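Long-range contacts in DUF4848 domain-containing protein (Bacteroides thetaiotaomicron, PDB 4LB8), which is of unknown function but is made with a signal sequence, consistent with a secreted or lipid-anchored protein of the cell envelope: residues 181-186 against 271-276; 192-197 against 257-262; 215-220 against 242-247; 221-226 against 234-239. One frame throughout, in Å; residues are numbered along the deposited sequence.

Contact 1 (181-186 against 271-276)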
loop_
_atom_site.group_PDB
_atom_site.type_symbol
_atom_site.label_atom_id
_atom_site.label_comp_id
_atom_site.label_asym_id
_atom_site.label_seq_id
_atom_site.Cartn_x
_atom_site.Cartn_y
_atom_site.Cartn_z
ATOM N N VAL A 181 9.678 4.254 -6.629
ATOM C CA VAL A 181 11.096 3.904 -6.535
ATOM C C VAL A 181 11.222 2.416 -6.117
ATOM O O VAL A 181 10.423 1.912 -5.342
ATOM C CB VAL A 181 11.923 4.883 -5.646
ATOM C CG1 VAL A 181 11.556 4.778 -4.174
ATOM C CG2 VAL A 181 13.429 4.716 -5.874
ATOM N N GLY A 182 12.201 1.732 -6.672
ATOM C CA GLY A 182 12.472 0.341 -6.352
ATOM C C GLY A 182 13.946 -0.017 -6.362
ATOM O O GLY A 182 14.754 0.647 -7.013
ATOM N N LEU A 183 14.287 -1.062 -5.595
ATOM C CA LEU A 183 15.595 -1.691 -5.522
ATOM C C LEU A 183 15.353 -3.208 -5.506
ATOM O O LEU A 183 14.806 -3.753 -4.536
ATOM C CB LEU A 183 16.428 -1.215 -4.323
ATOM C CG LEU A 183 17.857 -1.798 -4.199
ATOM C CD1 LEU A 183 18.667 -1.601 -5.450
ATOM C CD2 LEU A 183 18.559 -1.212 -2.999
ATOM N N TYR A 184 15.704 -3.857 -6.632
ATOM C CA TYR A 184 15.514 -5.274 -6.876
ATOM C C TYR A 184 16.877 -5.943 -6.945
ATOM O O TYR A 184 17.751 -5.465 -7.667
ATOM C CB TYR A 184 14.653 -5.490 -8.157
ATOM C CG TYR A 184 13.286 -4.848 -7.998
ATOM C CD1 TYR A 184 12.240 -5.533 -7.378
ATOM C CD2 TYR A 184 13.081 -3.502 -8.322
ATOM C CE1 TYR A 184 11.021 -4.906 -7.097
ATOM C CE2 TYR A 184 11.866 -2.865 -8.042
ATOM C CZ TYR A 184 10.839 -3.574 -7.436
ATOM O OH TYR A 184 9.626 -2.978 -7.196
ATOM N N LEU A 185 17.065 -7.023 -6.147
ATOM C CA LEU A 185 18.309 -7.794 -6.070
ATOM C C LEU A 185 18.142 -9.220 -6.526
ATOM O O LEU A 185 17.128 -9.864 -6.229
ATOM C CB LEU A 185 18.893 -7.806 -4.644
ATOM C CG LEU A 185 19.226 -6.458 -3.995
ATOM C CD1 LEU A 185 19.794 -6.687 -2.625
ATOM C CD2 LEU A 185 20.166 -5.600 -4.868
ATOM N N SER A 186 19.165 -9.724 -7.227
ATOM C CA SER A 186 19.254 -11.100 -7.727
ATOM C C SER A 186 20.724 -11.515 -7.693
ATOM O O SER A 186 21.578 -10.656 -7.488
ATOM C CB SER A 186 18.631 -11.249 -9.118
ATOM O OG SER A 186 19.266 -10.496 -10.140
ATOM N N ILE A 271 17.645 -3.911 3.189
ATOM C CA ILE A 271 17.804 -2.781 2.271
ATOM C C ILE A 271 16.606 -1.834 2.461
ATOM O O ILE A 271 15.482 -2.280 2.767
ATOM C CB ILE A 271 18.000 -3.162 0.783
ATOM C CG1 ILE A 271 16.865 -4.103 0.275
ATOM C CG2 ILE A 271 19.413 -3.734 0.559
ATOM C CD1 ILE A 271 16.572 -4.097 -1.249
ATOM N N GLU A 272 16.884 -0.528 2.317
ATOM C CA GLU A 272 15.937 0.586 2.361
ATOM C C GLU A 272 16.208 1.463 1.147
ATOM O O GLU A 272 17.379 1.767 0.871
ATOM C CB GLU A 272 16.080 1.401 3.654
ATOM C CG GLU A 272 15.701 0.655 4.913
ATOM C CD GLU A 272 16.206 1.330 6.167
ATOM O OE1 GLU A 272 16.132 2.576 6.236
ATOM O OE2 GLU A 272 16.694 0.620 7.073
ATOM N N ILE A 273 15.135 1.859 0.416
ATOM C CA ILE A 273 15.221 2.657 -0.812
ATOM C C ILE A 273 14.237 3.829 -0.786
ATOM O O ILE A 273 13.052 3.651 -0.468
ATOM C CB ILE A 273 14.986 1.742 -2.077
ATOM C CG1 ILE A 273 15.264 2.446 -3.437
ATOM C CG2 ILE A 273 13.600 1.095 -2.084
ATOM C CD1 ILE A 273 16.796 2.743 -3.799
ATOM N N TRP A 274 14.735 5.016 -1.176
ATOM C CA TRP A 274 13.960 6.236 -1.405
ATOM C C TRP A 274 14.661 7.030 -2.537
ATOM O O TRP A 274 15.632 6.531 -3.102
ATOM C CB TRP A 274 13.695 7.058 -0.124
ATOM C CG TRP A 274 14.892 7.745 0.480
ATOM C CD1 TRP A 274 15.210 9.068 0.390
ATOM C CD2 TRP A 274 15.881 7.151 1.337
ATOM N NE1 TRP A 274 16.377 9.324 1.077
ATOM C CE2 TRP A 274 16.796 8.171 1.691
ATOM C CE3 TRP A 274 16.099 5.842 1.825
ATOM C CZ2 TRP A 274 17.931 7.920 2.476
ATOM C CZ3 TRP A 274 17.197 5.611 2.648
ATOM C CH2 TRP A 274 18.100 6.640 2.957
ATOM N N SER A 275 14.108 8.186 -2.959
ATOM C CA SER A 275 14.693 8.959 -4.068
ATOM C C SER A 275 14.489 10.442 -3.832
ATOM O O SER A 275 14.031 10.824 -2.757
ATOM C CB SER A 275 14.087 8.532 -5.416
ATOM O OG SER A 275 12.735 8.929 -5.594
ATOM N N ARG A 276 14.836 11.281 -4.825
ATOM C CA ARG A 276 14.588 12.721 -4.769
ATOM C C ARG A 276 13.061 12.988 -4.677
ATOM O O ARG A 276 12.635 13.848 -3.911
ATOM C CB ARG A 276 15.183 13.389 -6.007
ATOM C CG ARG A 276 15.261 14.912 -5.943
ATOM C CD ARG A 276 15.983 15.458 -7.154
ATOM N NE ARG A 276 15.379 14.988 -8.407
ATOM C CZ ARG A 276 15.926 15.146 -9.609
ATOM N NH1 ARG A 276 17.087 15.771 -9.741
ATOM N NH2 ARG A 276 15.304 14.690 -10.693
#
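Val-181 sets CG2 anti to its backbone N, and Ile-273 does the same with CG1 (chi1 -171°); the two carbons meet at 3.8 Å, the side chains crossing obliquely. Val-181 CG2 also lies 3.9 Å from Ser-275 CB, while its other methyl, CG1, sits over the backbone at Trp-274 CA. Two residues along, Leu-183 CB packs on Ile-273 CG1 at 3.9 Å. Ile-271 CD1 touches Leu-183 CD2 at 3.9 Å and sits against the Leu-183 carbonyl oxygen, with Leu-185 CD1 a little farther off. An alanine in place of Val-181 would probably open a gap beside Ile-273 CG1 and Ser-275 CB and leave the Ile-273 side chain less firmly fixed. The strands belong to different antiparallel sheets that face each other here, 6.4 Å apart at their closest and running 148° to one another. Each makes backbone bonds within its own sheet: Gly-182 pairs with Thr-197 on one side, Glu-272 with Lys-216 on the other. What joins the two strands here is therefore apolar contact between buried, branched side chains.

Contact 2 (192-197 against 257-262)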
loop_
_atom_site.group_PDB
_atom_site.type_symbol
_atom_site.label_atom_id
_atom_site.label_comp_id
_atom_site.label_asym_id
_atom_site.label_seq_id
_atom_site.Cartn_x
_atom_site.Cartn_y
_atom_site.Cartn_z
ATOM N N ILE A 192 26.023 -10.311 -7.362
ATOM C CA ILE A 192 24.742 -9.700 -7.014
ATOM C C ILE A 192 24.437 -8.569 -8.008
ATOM O O ILE A 192 25.245 -7.654 -8.175
ATOM C CB ILE A 192 24.722 -9.225 -5.517
ATOM C CG1 ILE A 192 25.011 -10.436 -4.563
ATOM C CG2 ILE A 192 23.357 -8.590 -5.173
ATOM C CD1 ILE A 192 25.377 -10.129 -3.174
ATOM N N HIS A 193 23.264 -8.657 -8.664
ATOM C CA HIS A 193 22.749 -7.706 -9.646
ATOM C C HIS A 193 21.715 -6.814 -8.986
ATOM O O HIS A 193 20.843 -7.325 -8.293
ATOM C CB HIS A 193 22.097 -8.479 -10.813
ATOM C CG HIS A 193 23.069 -9.112 -11.761
ATOM N ND1 HIS A 193 23.868 -10.171 -11.382
ATOM C CD2 HIS A 193 23.290 -8.845 -13.064
ATOM C CE1 HIS A 193 24.587 -10.468 -12.448
ATOM N NE2 HIS A 193 24.263 -9.699 -13.485
ATOM N N ALA A 194 21.793 -5.498 -9.177
ATOM C CA ALA A 194 20.812 -4.575 -8.618
ATOM C C ALA A 194 20.123 -3.835 -9.731
ATOM O O ALA A 194 20.762 -3.491 -10.734
ATOM C CB ALA A 194 21.482 -3.578 -7.675
ATOM N N ASN A 195 18.834 -3.597 -9.556
ATOM C CA ASN A 195 18.005 -2.824 -10.457
ATOM C C ASN A 195 17.347 -1.696 -9.631
ATOM O O ASN A 195 16.622 -1.963 -8.676
ATOM C CB ASN A 195 16.972 -3.720 -11.178
ATOM C CG ASN A 195 16.195 -3.095 -12.331
ATOM O OD1 ASN A 195 15.174 -3.631 -12.762
ATOM N ND2 ASN A 195 16.617 -1.956 -12.857
ATOM N N PHE A 196 17.749 -0.447 -9.920
ATOM C CA PHE A 196 17.235 0.789 -9.332
ATOM C C PHE A 196 16.241 1.315 -10.320
ATOM O O PHE A 196 16.586 1.474 -11.494
ATOM C CB PHE A 196 18.350 1.804 -9.067
ATOM C CG PHE A 196 19.362 1.473 -7.998
ATOM C CD1 PHE A 196 20.482 0.704 -8.291
ATOM C CD2 PHE A 196 19.256 2.019 -6.724
ATOM C CE1 PHE A 196 21.450 0.438 -7.314
ATOM C CE2 PHE A 196 20.235 1.755 -5.742
ATOM C CZ PHE A 196 21.327 0.970 -6.048
ATOM N N THR A 197 14.988 1.524 -9.879
ATOM C CA THR A 197 13.899 1.950 -10.766
ATOM C C THR A 197 13.148 3.197 -10.249
ATOM O O THR A 197 13.046 3.418 -9.040
ATOM C CB THR A 197 12.890 0.792 -10.995
ATOM O OG1 THR A 197 12.492 0.256 -9.737
ATOM C CG2 THR A 197 13.441 -0.323 -11.880
ATOM N N LYS A 257 23.052 -2.476 -12.090
ATOM C CA LYS A 257 24.383 -2.459 -11.489
ATOM C C LYS A 257 24.785 -3.803 -10.906
ATOM O O LYS A 257 23.952 -4.545 -10.412
ATOM C CB LYS A 257 24.403 -1.426 -10.320
ATOM C CG LYS A 257 24.393 0.049 -10.696
ATOM C CD LYS A 257 25.808 0.628 -10.791
ATOM C CE LYS A 257 25.781 2.124 -10.969
ATOM N NZ LYS A 257 26.890 2.622 -11.825
ATOM N N VAL A 258 26.072 -4.075 -10.901
ATOM C CA VAL A 258 26.672 -5.142 -10.122
ATOM C C VAL A 258 26.636 -4.521 -8.735
ATOM O O VAL A 258 27.221 -3.447 -8.537
ATOM C CB VAL A 258 28.106 -5.510 -10.595
ATOM C CG1 VAL A 258 28.803 -6.409 -9.579
ATOM C CG2 VAL A 258 28.086 -6.164 -11.958
ATOM N N PHE A 259 25.855 -5.093 -7.834
ATOM C CA PHE A 259 25.690 -4.534 -6.501
ATOM C C PHE A 259 26.865 -4.924 -5.584
ATOM O O PHE A 259 27.298 -4.138 -4.760
ATOM C CB PHE A 259 24.344 -5.010 -5.934
ATOM C CG PHE A 259 23.872 -4.317 -4.686
ATOM C CD1 PHE A 259 23.510 -2.973 -4.711
ATOM C CD2 PHE A 259 23.725 -5.022 -3.496
ATOM C CE1 PHE A 259 23.048 -2.336 -3.555
ATOM C CE2 PHE A 259 23.231 -4.391 -2.341
ATOM C CZ PHE A 259 22.908 -3.053 -2.376
ATOM N N GLY A 260 27.345 -6.142 -5.736
ATOM C CA GLY A 260 28.438 -6.690 -4.965
ATOM C C GLY A 260 28.602 -8.160 -5.240
ATOM O O GLY A 260 28.143 -8.659 -6.268
ATOM N N ARG A 261 29.273 -8.853 -4.325
ATOM C CA ARG A 261 29.479 -10.299 -4.362
ATOM C C ARG A 261 29.211 -10.905 -3.009
ATOM O O ARG A 261 29.366 -10.224 -1.991
ATOM C CB ARG A 261 30.930 -10.649 -4.742
ATOM C CG ARG A 261 31.297 -10.540 -6.199
ATOM C CD ARG A 261 32.656 -11.160 -6.489
ATOM N NE ARG A 261 33.756 -10.543 -5.733
ATOM C CZ ARG A 261 35.047 -10.735 -5.996
ATOM N NH1 ARG A 261 35.418 -11.484 -7.026
ATOM N NH2 ARG A 261 35.977 -10.151 -5.251
ATOM N N LYS A 262 28.916 -12.208 -2.988
ATOM C CA LYS A 262 28.792 -13.000 -1.775
ATOM C C LYS A 262 30.197 -13.480 -1.306
ATOM O O LYS A 262 30.999 -13.993 -2.106
ATOM C CB LYS A 262 27.884 -14.207 -2.017
ATOM C CG LYS A 262 26.411 -13.875 -2.206
ATOM C CD LYS A 262 25.618 -15.127 -2.554
ATOM C CE LYS A 262 25.651 -16.162 -1.455
ATOM N NZ LYS A 262 24.884 -17.377 -1.811
#
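A classic beta bulge puts Phe-259 and Gly-260 together opposite Ile-192, where two antiparallel strands pair. Ile-192 N donates to Gly-260 O at 2.9 Å, and Ile-192 O takes the N-H of Phe-259 at 2.7 Å; both donors stand tilted from the carbonyl plane. The extra residue is fitted in by the helix-like backbone of Phe-259 (psi -38°). Beyond the bulge Ala-194 and Lys-257 form a hydrogen-bonded pair: Ala-194 N reaches Lys-257 O at 2.7 Å with an N-H...O angle of 171°, and Lys-257 N returns a bond to Ala-194 O. Strands 191-201 and 254-262 are neighbours in the larger antiparallel sheet, and their two faces differ. On the side of Ile-192 and Ala-194, Phe-259 turns CG anti to its backbone N (chi1 -168°), and its CD1 comes within 3.6 Å of Ala-194 CB. Ile-192 CG2 packs 3.8 Å from Phe-259 CB, and Ile-192 CD1 meets Lys-262 CG at 4.0 Å, the isoleucine and lysine chains crossing at about a right angle. An alanine at Ile-192 would probably open a gap between Phe-259 CB and Lys-262 CG. His-193 and Val-258 point to the other face, where Ala-122 and Leu-40 of the second subunit pack on them. Lys-257 starts on the Ala-194 side, but its chain leads away to Ser-44 O of the second subunit.

Contact 3 (215-220 against 242-247)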
loop_
_atom_site.group_PDB
_atom_site.type_symbol
_atom_site.label_atom_id
_atom_site.label_comp_id
_atom_site.label_asym_id
_atom_site.label_seq_id
_atom_site.Cartn_x
_atom_site.Cartn_y
_atom_site.Cartn_z
ATOM N N ALA A 215 19.856 4.764 -0.735
ATOM C CA ALA A 215 19.715 3.464 -0.119
ATOM C C ALA A 215 20.521 3.392 1.155
ATOM O O ALA A 215 21.492 4.138 1.336
ATOM C CB ALA A 215 20.159 2.375 -1.091
ATOM N N LYS A 216 20.062 2.521 2.048
ATOM C CA LYS A 216 20.637 2.134 3.324
ATOM C C LYS A 216 20.726 0.603 3.301
ATOM O O LYS A 216 19.711 -0.100 3.284
ATOM C CB LYS A 216 19.784 2.662 4.486
ATOM C CG LYS A 216 20.231 4.021 5.008
ATOM C CD LYS A 216 19.220 4.623 6.004
ATOM C CE LYS A 216 19.333 4.067 7.417
ATOM N NZ LYS A 216 18.057 4.203 8.181
ATOM N N VAL A 217 21.940 0.100 3.209
ATOM C CA VAL A 217 22.231 -1.325 3.044
ATOM C C VAL A 217 22.942 -1.859 4.295
ATOM O O VAL A 217 23.920 -1.262 4.761
ATOM C CB VAL A 217 23.110 -1.490 1.760
ATOM C CG1 VAL A 217 23.483 -2.951 1.492
ATOM C CG2 VAL A 217 22.453 -0.849 0.536
ATOM N N ASN A 218 22.450 -2.972 4.844
ATOM C CA ASN A 218 23.117 -3.620 5.985
ATOM C C ASN A 218 23.097 -5.109 5.725
ATOM O O ASN A 218 22.074 -5.748 5.983
ATOM C CB ASN A 218 22.472 -3.257 7.332
ATOM C CG ASN A 218 23.227 -3.772 8.535
ATOM O OD1 ASN A 218 24.396 -4.161 8.476
ATOM N ND2 ASN A 218 22.563 -3.796 9.661
ATOM N N LEU A 219 24.192 -5.642 5.161
ATOM C CA LEU A 219 24.243 -7.048 4.762
ATOM C C LEU A 219 25.400 -7.825 5.355
ATOM O O LEU A 219 26.509 -7.304 5.463
ATOM C CB LEU A 219 24.321 -7.186 3.220
ATOM C CG LEU A 219 23.198 -6.572 2.382
ATOM C CD1 LEU A 219 23.470 -6.757 0.887
ATOM C CD2 LEU A 219 21.859 -7.141 2.755
ATOM N N ARG A 220 25.136 -9.107 5.667
ATOM C CA ARG A 220 26.127 -10.064 6.173
ATOM C C ARG A 220 26.645 -10.918 5.025
ATOM O O ARG A 220 25.868 -11.274 4.140
ATOM C CB ARG A 220 25.538 -10.953 7.280
ATOM C CG ARG A 220 25.731 -10.384 8.679
ATOM C CD ARG A 220 24.681 -10.867 9.676
ATOM N NE ARG A 220 23.349 -11.157 9.104
ATOM C CZ ARG A 220 22.356 -10.277 8.936
ATOM N NH1 ARG A 220 22.536 -8.994 9.237
ATOM N NH2 ARG A 220 21.189 -10.669 8.439
ATOM N N ILE A 242 28.513 -4.385 7.890
ATOM C CA ILE A 242 28.858 -2.962 7.955
ATOM C C ILE A 242 27.748 -2.172 7.278
ATOM O O ILE A 242 27.617 -2.224 6.045
ATOM C CB ILE A 242 30.248 -2.625 7.352
ATOM C CG1 ILE A 242 31.390 -3.366 8.070
ATOM C CG2 ILE A 242 30.488 -1.107 7.359
ATOM C CD1 ILE A 242 32.683 -3.529 7.210
ATOM N N PRO A 243 26.919 -1.445 8.068
ATOM C CA PRO A 243 25.859 -0.628 7.456
ATOM C C PRO A 243 26.492 0.492 6.641
ATOM O O PRO A 243 27.543 1.026 7.036
ATOM C CB PRO A 243 25.071 -0.094 8.665
ATOM C CG PRO A 243 25.512 -0.915 9.830
ATOM C CD PRO A 243 26.937 -1.258 9.531
ATOM N N PHE A 244 25.926 0.781 5.468
ATOM C CA PHE A 244 26.460 1.830 4.630
ATOM C C PHE A 244 25.352 2.410 3.756
ATOM O O PHE A 244 24.304 1.787 3.573
ATOM C CB PHE A 244 27.671 1.338 3.799
ATOM C CG PHE A 244 27.325 0.393 2.682
ATOM C CD1 PHE A 244 27.214 -0.973 2.916
ATOM C CD2 PHE A 244 27.094 0.867 1.396
ATOM C CE1 PHE A 244 26.882 -1.846 1.881
ATOM C CE2 PHE A 244 26.755 -0.007 0.365
ATOM C CZ PHE A 244 26.652 -1.356 0.616
ATOM N N ALA A 245 25.595 3.618 3.230
ATOM C CA ALA A 245 24.645 4.340 2.390
ATOM C C ALA A 245 25.129 4.459 0.955
ATOM O O ALA A 245 26.322 4.471 0.706
ATOM C CB ALA A 245 24.404 5.719 2.967
ATOM N N ILE A 246 24.181 4.517 0.022
ATOM C CA ILE A 246 24.319 4.719 -1.426
ATOM C C ILE A 246 23.487 5.964 -1.767
ATOM O O ILE A 246 22.281 6.007 -1.504
ATOM C CB ILE A 246 23.888 3.471 -2.249
ATOM C CG1 ILE A 246 24.645 2.187 -1.824
ATOM C CG2 ILE A 246 23.960 3.730 -3.763
ATOM C CD1 ILE A 246 24.021 0.898 -2.333
ATOM N N ASP A 247 24.148 6.992 -2.262
ATOM C CA ASP A 247 23.564 8.266 -2.680
ATOM C C ASP A 247 24.088 8.498 -4.066
ATOM O O ASP A 247 25.239 8.896 -4.225
ATOM C CB ASP A 247 23.945 9.389 -1.708
ATOM C CG ASP A 247 23.438 9.168 -0.294
ATOM O OD1 ASP A 247 22.213 8.921 -0.131
ATOM O OD2 ASP A 247 24.259 9.258 0.658
HETATM O O HOH W 1 21.303 6.822 1.406
HETATM O O HOH W 2 26.555 -4.174 4.162
#
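Ala-215 O is gripped by the N-H of Ile-246 at 3.0 Å and approached by a water that can donate to it at 2.7 Å. The amide comes from above the carbonyl plane, 39° out of it, and the CA-H of Ala-245 adds a weaker contact. The same water is also within bonding distance of Asp-247 OD1, which is held by His-214 ND1. In return Ala-215 N donates to Ile-246 O at 2.8 Å, and Val-217 and Phe-244 exchange a second such pair of backbone bonds. This ladder fastens strand 244-247, an outermost strand of the four-stranded antiparallel sheet within this chain, to strand 213-220. On the face shared by Ala-215, Val-217, Phe-244 and Ile-246, the Phe-244 CG stands between its backbone N and carbonyl carbon (chi1 72°), and the ring lies beside Val-217, pointing the same way. A CH-pi contact results, Val-217 CB lying over the ring face 4.0 Å from the centroid of Phe-244. The valine methyl Val-217 CG2 meets Ile-246 CD1 at 3.7 Å. Past the ladder Asn-218 lies alongside the Pro-243 ring, its OD1 3.7 Å from Pro-243 CG. There a second water accepts from Leu-219 N, at 3.0 Å, and can donate to Ile-242 O.

Contact 4 (221-226 against 234-239)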
loop_
_atom_site.group_PDB
_atom_site.type_symbol
_atom_site.label_atom_id
_atom_site.label_comp_id
_atom_site.label_asym_id
_atom_site.label_seq_id
_atom_site.Cartn_x
_atom_site.Cartn_y
_atom_site.Cartn_z
ATOM N N GLY A 221 27.940 -11.215 5.042
ATOM C CA GLY A 221 28.612 -12.003 4.014
ATOM C C GLY A 221 28.580 -11.292 2.686
ATOM O O GLY A 221 28.247 -11.889 1.654
ATOM N N PHE A 222 28.907 -9.993 2.721
ATOM C CA PHE A 222 28.788 -9.131 1.568
ATOM C C PHE A 222 29.984 -8.219 1.339
ATOM O O PHE A 222 30.547 -7.614 2.262
ATOM C CB PHE A 222 27.525 -8.276 1.719
ATOM C CG PHE A 222 27.190 -7.341 0.579
ATOM C CD1 PHE A 222 26.714 -7.837 -0.636
ATOM C CD2 PHE A 222 27.334 -5.964 0.723
ATOM C CE1 PHE A 222 26.398 -6.968 -1.687
ATOM C CE2 PHE A 222 26.997 -5.099 -0.321
ATOM C CZ PHE A 222 26.528 -5.606 -1.515
ATOM N N GLU A 223 30.281 -8.076 0.044
ATOM C CA GLU A 223 31.281 -7.229 -0.558
ATOM C C GLU A 223 30.551 -6.272 -1.480
ATOM O O GLU A 223 29.765 -6.717 -2.319
ATOM C CB GLU A 223 32.250 -8.105 -1.329
ATOM C CG GLU A 223 33.686 -7.696 -1.162
ATOM C CD GLU A 223 34.629 -8.642 -1.866
ATOM O OE1 GLU A 223 34.160 -9.445 -2.709
ATOM O OE2 GLU A 223 35.849 -8.552 -1.597
ATOM N N PHE A 224 30.764 -4.974 -1.311
ATOM C CA PHE A 224 30.100 -3.977 -2.133
ATOM C C PHE A 224 30.930 -3.610 -3.341
ATOM O O PHE A 224 32.144 -3.388 -3.225
ATOM C CB PHE A 224 29.792 -2.735 -1.305
ATOM C CG PHE A 224 29.123 -1.583 -2.020
ATOM C CD1 PHE A 224 27.888 -1.751 -2.640
ATOM C CD2 PHE A 224 29.678 -0.309 -1.987
ATOM C CE1 PHE A 224 27.247 -0.671 -3.244
ATOM C CE2 PHE A 224 29.036 0.771 -2.601
ATOM C CZ PHE A 224 27.825 0.585 -3.220
ATOM N N ALA A 225 30.258 -3.525 -4.507
ATOM C CA ALA A 225 30.872 -3.118 -5.768
ATOM C C ALA A 225 30.887 -1.605 -5.795
ATOM O O ALA A 225 29.961 -0.972 -6.299
ATOM C CB ALA A 225 30.108 -3.696 -6.947
ATOM N N GLN A 226 31.922 -1.025 -5.151
ATOM C CA GLN A 226 32.128 0.409 -5.016
ATOM C C GLN A 226 32.491 1.024 -6.370
ATOM O O GLN A 226 33.379 0.508 -7.031
ATOM C CB GLN A 226 33.230 0.652 -3.974
ATOM C CG GLN A 226 33.547 2.097 -3.698
ATOM C CD GLN A 226 34.601 2.222 -2.637
ATOM O OE1 GLN A 226 34.332 2.024 -1.451
ATOM N NE2 GLN A 226 35.834 2.534 -3.041
ATOM N N PRO A 234 36.251 0.771 -10.282
ATOM C CA PRO A 234 35.337 0.040 -9.386
ATOM C C PRO A 234 36.026 -1.131 -8.704
ATOM O O PRO A 234 36.839 -1.820 -9.308
ATOM C CB PRO A 234 34.213 -0.413 -10.327
ATOM C CG PRO A 234 34.834 -0.407 -11.691
ATOM C CD PRO A 234 35.717 0.794 -11.657
ATOM N N VAL A 235 35.747 -1.308 -7.425
ATOM C CA VAL A 235 36.383 -2.351 -6.639
ATOM C C VAL A 235 35.390 -2.950 -5.607
ATOM O O VAL A 235 34.473 -2.256 -5.131
ATOM C CB VAL A 235 37.671 -1.771 -5.962
ATOM C CG1 VAL A 235 37.349 -0.626 -4.980
ATOM C CG2 VAL A 235 38.516 -2.860 -5.309
ATOM N N TYR A 236 35.602 -4.238 -5.258
ATOM C CA TYR A 236 34.839 -4.925 -4.233
ATOM C C TYR A 236 35.411 -4.570 -2.885
ATOM O O TYR A 236 36.564 -4.869 -2.602
ATOM C CB TYR A 236 34.819 -6.435 -4.456
ATOM C CG TYR A 236 33.981 -6.838 -5.647
ATOM C CD1 TYR A 236 32.603 -6.635 -5.658
ATOM C CD2 TYR A 236 34.571 -7.394 -6.779
ATOM C CE1 TYR A 236 31.837 -6.959 -6.770
ATOM C CE2 TYR A 236 33.809 -7.744 -7.891
ATOM C CZ TYR A 236 32.439 -7.541 -7.876
ATOM O OH TYR A 236 31.699 -7.913 -8.967
ATOM N N VAL A 237 34.607 -3.880 -2.078
ATOM C CA VAL A 237 34.940 -3.391 -0.735
ATOM C C VAL A 237 34.162 -4.234 0.299
ATOM O O VAL A 237 32.948 -4.399 0.167
ATOM C CB VAL A 237 34.589 -1.877 -0.659
ATOM C CG1 VAL A 237 34.717 -1.339 0.750
ATOM C CG2 VAL A 237 35.453 -1.076 -1.621
ATOM N N ASN A 238 34.845 -4.756 1.320
ATOM C CA ASN A 238 34.167 -5.570 2.325
ATOM C C ASN A 238 33.159 -4.729 3.129
ATOM O O ASN A 238 33.522 -3.696 3.679
ATOM C CB ASN A 238 35.208 -6.234 3.259
ATOM C CG ASN A 238 34.632 -7.185 4.286
ATOM O OD1 ASN A 238 33.876 -6.811 5.199
ATOM N ND2 ASN A 238 34.990 -8.435 4.165
ATOM N N LYS A 239 31.894 -5.184 3.191
ATOM C CA LYS A 239 30.812 -4.561 3.963
ATOM C C LYS A 239 30.097 -5.635 4.799
ATOM O O LYS A 239 28.895 -5.528 5.049
ATOM C CB LYS A 239 29.835 -3.806 3.039
ATOM C CG LYS A 239 30.470 -2.597 2.327
ATOM C CD LYS A 239 30.809 -1.466 3.297
ATOM C CE LYS A 239 31.425 -0.282 2.631
ATOM N NZ LYS A 239 31.784 0.757 3.629
HETATM O O HOH W 3 38.261 -7.632 -2.377
#
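Glu-223 and Tyr-236 meet at the middle of a beta hairpin, strand 222-226 running antiparallel to strand 235-238, with five backbone hydrogen bonds between the segments. Among them Phe-224 N gives to Val-237 O at 2.7 Å, and Lys-239 N donates to Phe-222 O, the pair at the end of the ladder away from the hairpin loop. That end is the closed one: Phe-222 is buried, Lys-239 CB lies 4.0 Å from Phe-222 CD2, and Lys-239 CG packs against Phe-224 CB.

The solvent side is the face of Glu-223, Ala-225, Tyr-236 and the exposed Asn-238, although packing between the strands is tight there too. Glu-223 crosses Tyr-236 at about a right angle and lays CD 3.4 Å from Tyr-236 CB, with carboxylate and ring planes 24° apart. Glu-223 OE1 is claimed by Arg-261 in a salt bridge, which probably fixes the carboxylate's turn; Glu-223 OE2 bonds to a water at 2.7 Å. Further out along the ring, Tyr-236 CE1 lies 3.7 Å from Ala-225 CB, and Val-258 of the same chain and Leu-41 of the second subunit pack on the tyrosine too.

On the opposite face Gln-226 runs extended from a CG anti to the backbone N (chi1 -179°), and its amide rests on a methyl, OE1 3.3 Å from Val-237 CG2. Val-235 lies beside it, pointing the same way. The strand kinks here in an inverse gamma turn centred on Ala-225: Gln-226 N bonds to Val-235 O at 2.8 Å and, weakly, to Phe-224 O at 3.1 Å.

Overall arrangement
Contacts 1 and 2 are buried, contact 3 is partly so, and contact 4 lies at the surface. Contact 1 alone joins strands of different sheets, by apolar side chains; the other three are antiparallel ladders. Contacts 2 and 4 share the larger sheet, where strand 254-262 pairs with both 191-201 and 222-226. Contacts 1, 2 and 4 touch the second subunit; contact 3 does not. Contact 3 belongs to the four-stranded sheet, which contact 1 reaches through strand 268-275. Phe-259 of contact 2 packs on Val-217 and Ile-246 of contact 3, and Phe-244 touches Phe-222 and Phe-224 of contact 4: aromatic and aliphatic side chains meet between the two sheets here. Bridging waters are modelled in contacts 3 and 4.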